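Local coordinates for maleylpyruvate isomerase (Ralstonia sp., PDB 2V6K) that catalyses the glutathione-dependent isomerisation of maleylpyruvate to fumarylpyruvate in bacterial naphthalene degradation, working as a homodimer of the zeta class of glutathione transferases, at the interface of chains A and B. Residues are numbered along the deposited sequence; one frame, centred on the assembly and turned at random. Chains: chain A/B, Maleylpyruvate isomerase.

Contact 1: the interface of chains A and B. Residues chain A 62-66, 69-70, 73; chain B 88, 92-93, 96.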
loop_
_atom_site.group_PDB
_atom_site.type_symbol
_atom_site.label_atom_id
_atom_site.label_comp_id
_atom_site.label_asym_id
_atom_site.label_seq_id
_atom_site.Cartn_x
_atom_site.Cartn_y
_atom_site.Cartn_z
ATOM N N GLN A 62 -3.699 3.369 -22.803
ATOM C CA GLN A 62 -4.189 2.322 -21.901
ATOM C C GLN A 62 -4.694 2.915 -20.584
ATOM O O GLN A 62 -4.435 4.082 -20.284
ATOM C CB GLN A 62 -3.103 1.262 -21.652
ATOM C CG GLN A 62 -3.551 0.005 -20.882
ATOM C CD GLN A 62 -4.758 -0.690 -21.485
ATOM O OE1 GLN A 62 -5.902 -0.296 -21.250
ATOM N NE2 GLN A 62 -4.510 -1.749 -22.250
ATOM N N VAL A 63 -5.426 2.105 -19.822
ATOM C CA VAL A 63 -5.952 2.505 -18.519
ATOM C C VAL A 63 -5.060 1.995 -17.391
ATOM O O VAL A 63 -4.868 0.785 -17.217
ATOM C CB VAL A 63 -7.407 2.019 -18.297
ATOM C CG1 VAL A 63 -7.944 2.540 -16.970
ATOM C CG2 VAL A 63 -8.307 2.475 -19.439
ATOM N N LEU A 64 -4.510 2.937 -16.637
ATOM C CA LEU A 64 -3.664 2.631 -15.497
ATOM C C LEU A 64 -4.489 2.619 -14.230
ATOM O O LEU A 64 -5.383 3.453 -14.054
ATOM C CB LEU A 64 -2.568 3.681 -15.351
ATOM C CG LEU A 64 -1.693 3.997 -16.569
ATOM C CD1 LEU A 64 -0.641 5.001 -16.175
ATOM C CD2 LEU A 64 -1.055 2.746 -17.150
ATOM N N ILE A 65 -4.184 1.673 -13.353
ATOM C CA ILE A 65 -4.824 1.611 -12.044
ATOM C C ILE A 65 -3.768 1.637 -10.946
ATOM O O ILE A 65 -2.569 1.525 -11.225
ATOM C CB ILE A 65 -5.747 0.369 -11.894
ATOM C CG1 ILE A 65 -4.932 -0.931 -11.880
ATOM C CG2 ILE A 65 -6.809 0.366 -12.993
ATOM C CD1 ILE A 65 -5.695 -2.132 -11.337
ATOM N N GLN A 66 -4.234 1.778 -9.705
ATOM C CA GLN A 66 -3.399 1.818 -8.496
ATOM C C GLN A 66 -2.635 3.125 -8.341
ATOM O O GLN A 66 -1.548 3.303 -8.911
ATOM C CB GLN A 66 -2.464 0.611 -8.406
ATOM C CG GLN A 66 -3.214 -0.646 -8.013
ATOM C CD GLN A 66 -3.780 -0.577 -6.611
ATOM O OE1 GLN A 66 -3.232 0.094 -5.725
ATOM N NE2 GLN A 66 -4.902 -1.265 -6.399
ATOM N N ALA A 69 1.219 3.149 -7.989
ATOM C CA ALA A 69 1.909 2.812 -9.232
ATOM C C ALA A 69 1.804 3.936 -10.264
ATOM O O ALA A 69 2.778 4.239 -10.973
ATOM C CB ALA A 69 1.352 1.519 -9.796
ATOM N N ILE A 70 0.624 4.544 -10.360
ATOM C CA ILE A 70 0.431 5.672 -11.266
ATOM C C ILE A 70 1.333 6.836 -10.872
ATOM O O ILE A 70 1.950 7.459 -11.739
ATOM C CB ILE A 70 -1.041 6.135 -11.305
ATOM C CG1 ILE A 70 -1.940 5.006 -11.811
ATOM C CG2 ILE A 70 -1.180 7.372 -12.195
ATOM C CD1 ILE A 70 -3.433 5.258 -11.619
ATOM N N TRP A 73 4.832 6.179 -11.834
ATOM C CA TRP A 73 4.885 6.340 -13.290
ATOM C C TRP A 73 4.976 7.819 -13.688
ATOM O O TRP A 73 5.800 8.187 -14.530
ATOM C CB TRP A 73 3.685 5.627 -13.923
ATOM C CG TRP A 73 3.525 5.752 -15.411
ATOM C CD1 TRP A 73 4.086 4.961 -16.370
ATOM C CD2 TRP A 73 2.716 6.711 -16.104
ATOM N NE1 TRP A 73 3.688 5.375 -17.621
ATOM C CE2 TRP A 73 2.844 6.448 -17.483
ATOM C CE3 TRP A 73 1.894 7.769 -15.688
ATOM C CZ2 TRP A 73 2.188 7.211 -18.456
ATOM C CZ3 TRP A 73 1.242 8.528 -16.657
ATOM C CH2 TRP A 73 1.394 8.241 -18.019
ATOM N N ALA B 88 8.770 1.771 -18.700
ATOM C CA ALA B 88 7.804 2.495 -17.875
ATOM C C ALA B 88 6.468 1.766 -17.742
ATOM O O ALA B 88 5.900 1.704 -16.649
ATOM C CB ALA B 88 7.593 3.895 -18.421
ATOM N N GLN B 92 5.027 0.130 -14.254
ATOM C CA GLN B 92 3.741 0.523 -13.700
ATOM C C GLN B 92 2.846 -0.692 -13.454
ATOM O O GLN B 92 2.189 -0.774 -12.410
ATOM C CB GLN B 92 3.063 1.556 -14.599
ATOM C CG GLN B 92 1.933 2.333 -13.923
ATOM C CD GLN B 92 0.638 1.550 -13.827
ATOM O OE1 GLN B 92 0.386 0.628 -14.613
ATOM N NE2 GLN B 92 -0.202 1.924 -12.868
ATOM N N ARG B 93 2.833 -1.636 -14.393
ATOM C CA ARG B 93 1.987 -2.829 -14.270
ATOM C C ARG B 93 2.404 -3.712 -13.105
ATOM O O ARG B 93 1.555 -4.217 -12.371
ATOM C CB ARG B 93 2.009 -3.672 -15.551
ATOM C CG ARG B 93 1.680 -2.934 -16.830
ATOM C CD ARG B 93 0.263 -2.409 -16.848
ATOM N NE ARG B 93 0.075 -1.524 -17.994
ATOM C CZ ARG B 93 -1.033 -0.839 -18.262
ATOM N NH1 ARG B 93 -2.098 -0.915 -17.471
ATOM N NH2 ARG B 93 -1.064 -0.064 -19.335
ATOM N N ALA B 96 1.485 -2.021 -9.962
ATOM C CA ALA B 96 0.038 -2.067 -9.758
ATOM C C ALA B 96 -0.390 -3.416 -9.191
ATOM O O ALA B 96 -1.180 -3.466 -8.246
ATOM C CB ALA B 96 -0.708 -1.757 -11.048
HETATM O O HOH W 1 -2.184 -0.227 -14.223
#

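Contact 2: the interface of chains A and B. Residues chain A 100, 104, 142, 145-146; chain B 50-51, 65-66.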
loop_
_atom_site.group_PDB
_atom_site.type_symbol
_atom_site.label_atom_id
_atom_site.label_comp_id
_atom_site.label_asym_id
_atom_site.label_seq_id
_atom_site.Cartn_x
_atom_site.Cartn_y
_atom_site.Cartn_z
ATOM N N ILE A 100 3.068 4.221 4.778
ATOM C CA ILE A 100 2.326 4.250 6.045
ATOM C C ILE A 100 0.878 4.640 5.754
ATOM O O ILE A 100 -0.062 3.990 6.219
ATOM C CB ILE A 100 2.944 5.240 7.055
ATOM C CG1 ILE A 100 4.291 4.704 7.552
ATOM C CG2 ILE A 100 1.984 5.509 8.233
ATOM C CD1 ILE A 100 5.072 5.694 8.386
ATOM N N ASP A 104 -1.278 1.396 5.303
ATOM C CA ASP A 104 -1.635 1.098 6.690
ATOM C C ASP A 104 -2.675 2.022 7.308
ATOM O O ASP A 104 -3.044 1.833 8.471
ATOM C CB ASP A 104 -0.380 1.041 7.563
ATOM C CG ASP A 104 0.651 0.057 7.047
ATOM O OD1 ASP A 104 0.294 -0.903 6.326
ATOM O OD2 ASP A 104 1.835 0.276 7.366
ATOM N N ALA A 142 3.164 7.169 14.016
ATOM C CA ALA A 142 4.408 6.759 13.372
ATOM C C ALA A 142 4.934 7.824 12.418
ATOM O O ALA A 142 6.124 8.131 12.434
ATOM C CB ALA A 142 4.223 5.435 12.648
ATOM N N ALA A 145 6.331 10.746 14.328
ATOM C CA ALA A 145 7.616 10.386 14.928
ATOM C C ALA A 145 8.735 10.439 13.890
ATOM O O ALA A 145 9.843 10.904 14.187
ATOM C CB ALA A 145 7.540 9.011 15.563
ATOM N N LEU A 146 8.450 9.973 12.676
ATOM C CA LEU A 146 9.446 10.014 11.602
ATOM C C LEU A 146 9.774 11.429 11.152
ATOM O O LEU A 146 10.936 11.731 10.863
ATOM C CB LEU A 146 9.016 9.139 10.421
ATOM C CG LEU A 146 9.028 7.639 10.725
ATOM C CD1 LEU A 146 8.307 6.868 9.632
ATOM C CD2 LEU A 146 10.448 7.115 10.901
ATOM N N PRO B 50 8.954 2.953 15.128
ATOM C CA PRO B 50 7.877 3.637 15.855
ATOM C C PRO B 50 6.482 3.129 15.489
ATOM O O PRO B 50 5.536 3.294 16.263
ATOM C CB PRO B 50 8.043 5.105 15.436
ATOM C CG PRO B 50 8.780 5.057 14.139
ATOM C CD PRO B 50 9.708 3.884 14.264
ATOM N N GLN B 51 6.363 2.510 14.320
ATOM C CA GLN B 51 5.093 1.962 13.884
ATOM C C GLN B 51 4.759 0.612 14.539
ATOM O O GLN B 51 3.606 0.174 14.533
ATOM C CB GLN B 51 5.090 1.835 12.366
ATOM C CG GLN B 51 3.699 1.841 11.786
ATOM C CD GLN B 51 3.664 1.728 10.277
ATOM O OE1 GLN B 51 4.695 1.556 9.609
ATOM N NE2 GLN B 51 2.460 1.804 9.728
ATOM N N ILE B 65 11.936 0.753 7.453
ATOM C CA ILE B 65 10.602 0.195 7.641
ATOM C C ILE B 65 9.818 0.263 6.330
ATOM O O ILE B 65 10.269 0.881 5.357
ATOM C CB ILE B 65 9.819 0.902 8.782
ATOM C CG1 ILE B 65 9.477 2.349 8.404
ATOM C CG2 ILE B 65 10.596 0.834 10.094
ATOM C CD1 ILE B 65 8.358 2.949 9.251
ATOM N N GLN B 66 8.647 -0.376 6.333
ATOM C CA GLN B 66 7.722 -0.441 5.191
ATOM C C GLN B 66 8.232 -1.350 4.087
ATOM O O GLN B 66 9.041 -0.945 3.247
ATOM C CB GLN B 66 7.369 0.949 4.652
ATOM C CG GLN B 66 6.401 1.682 5.549
ATOM C CD GLN B 66 5.057 0.998 5.623
ATOM O OE1 GLN B 66 4.615 0.352 4.671
ATOM N NE2 GLN B 66 4.397 1.124 6.773
#

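Contact 1: the interface of chains A and B
B:Gln92, on helix 88-104 of one subunit, packs between strand 63-65 and helix 67-77 of chain A. Its CG stands anti to the backbone N (chi1 -163°) and the chain then bends at chi2, which turns the amide toward the strand. CB lies near CD1 of the A:Trp73 indole. CG of B:Gln92 packs on CB of A:Trp73 at 3.7 Å, and the ring and amide planes are almost perpendicular. CD passes between CD2 of A:Leu64 and CB of A:Ala69. At the tip, NE2 of B:Gln92 donates to the backbone O of A:Ile65 at 2.9 Å; the acceptor lies in the amide plane and the donor in the carbonyl plane, but the angle at H, 132°, shows a bent bond. The amide oxygen OE1 of B:Gln92 meets the O of water 1 at 2.7 Å. The same water O also binds the backbone N of A:Ile65, 2.9 Å away. The amide thus engages both polar backbone atoms of A:Ile65, one directly and one through solvent, which should fix which way it is flipped.

One helical position on, B:Arg93 lays its guanidinium against CD2 of A:Leu64, which sits over one face toward the rim. NH1 of B:Arg93 reaches the backbone O of A:Val63 at 3.3 Å, a long bond approached from above the carbonyl plane although the oxygen lies in the guanidinium plane. A:Leu64 is shared within its own chain too, CD1 resting 3.7 Å above the centre of the A:Trp73 ring. Further along the helix, B:Ala96 CA packs on A:Ala69 CB at 3.8 Å. The patch docks the partner's helix onto the edge strand and following helix of the glutathione-binding domain, supporting the homodimer.

Contact 2: the interface of chains A and B
This is a subunit interface of the homodimer, in which the N-terminal, thioredoxin-like domain of one zeta-class glutathione transferase chain packs on the helical C-terminal domain of the other; it links residues of the glutathione site across the dimer. A:Asp104, at the end of helix 88-104, and B:Gln66, just after strand 63-65, both belong to that site. They meet tip to tip: NE2 of B:Gln66 donates to carboxylate oxygen OD2 of A:Asp104 at 2.8 Å. The bond is nearly straight, 165° at H, running close to the C-O axis of the acceptor and in the amide plane of the donor.

B:Gln51 brings a second donor to the same oxygen. With CG anti to the backbone N (chi1 -156°) and the chain extended beyond it, the side chain reaches past A:Ala142 to place NE2 of B:Gln51 2.9 Å from OD2 of A:Asp104. Here the approach is on the anti side of the carboxylate, and the angle at H, 138°, is less favourable. The two amide nitrogens come from opposite faces of the carboxylate plane. OE1 of B:Gln51 accepts from NE2 of B:Gln66 at 2.9 Å on a lone pair, closing a triangle that should hold both amides in register.

CG1 of A:Ile100 stands over one face of this triangle, 3.7 Å from NE2 of B:Gln66. Away from it the contact is apolar. CB of A:Ala142 touches CB of B:Gln51 at 3.7 Å, while A:Ala145 CB meets B:Pro50 CB. The tips of A:Leu146 and B:Ile65 come together, their CD1 methyls 3.9 Å apart.

The centres of the C-alpha atoms of contact 1 and contact 2 lie about 25 Å apart, yet both draw on strand 63-65 with the residue after it, and on helix 88-104 of the opposite chain. Contact 1 uses the early turns of that helix from chain B; contact 2 uses the later turns from chain A, and adds helix 125-149. A:Ile65 and A:Gln66 serve contact 1, B:Ile65 and B:Gln66 contact 2. Because the dimer is two-fold symmetric, each subunit makes both contacts in both roles. A:Asp104 and B:Gln66 of contact 2 are glutathione-site residues, so that site adjoins the dimer interface.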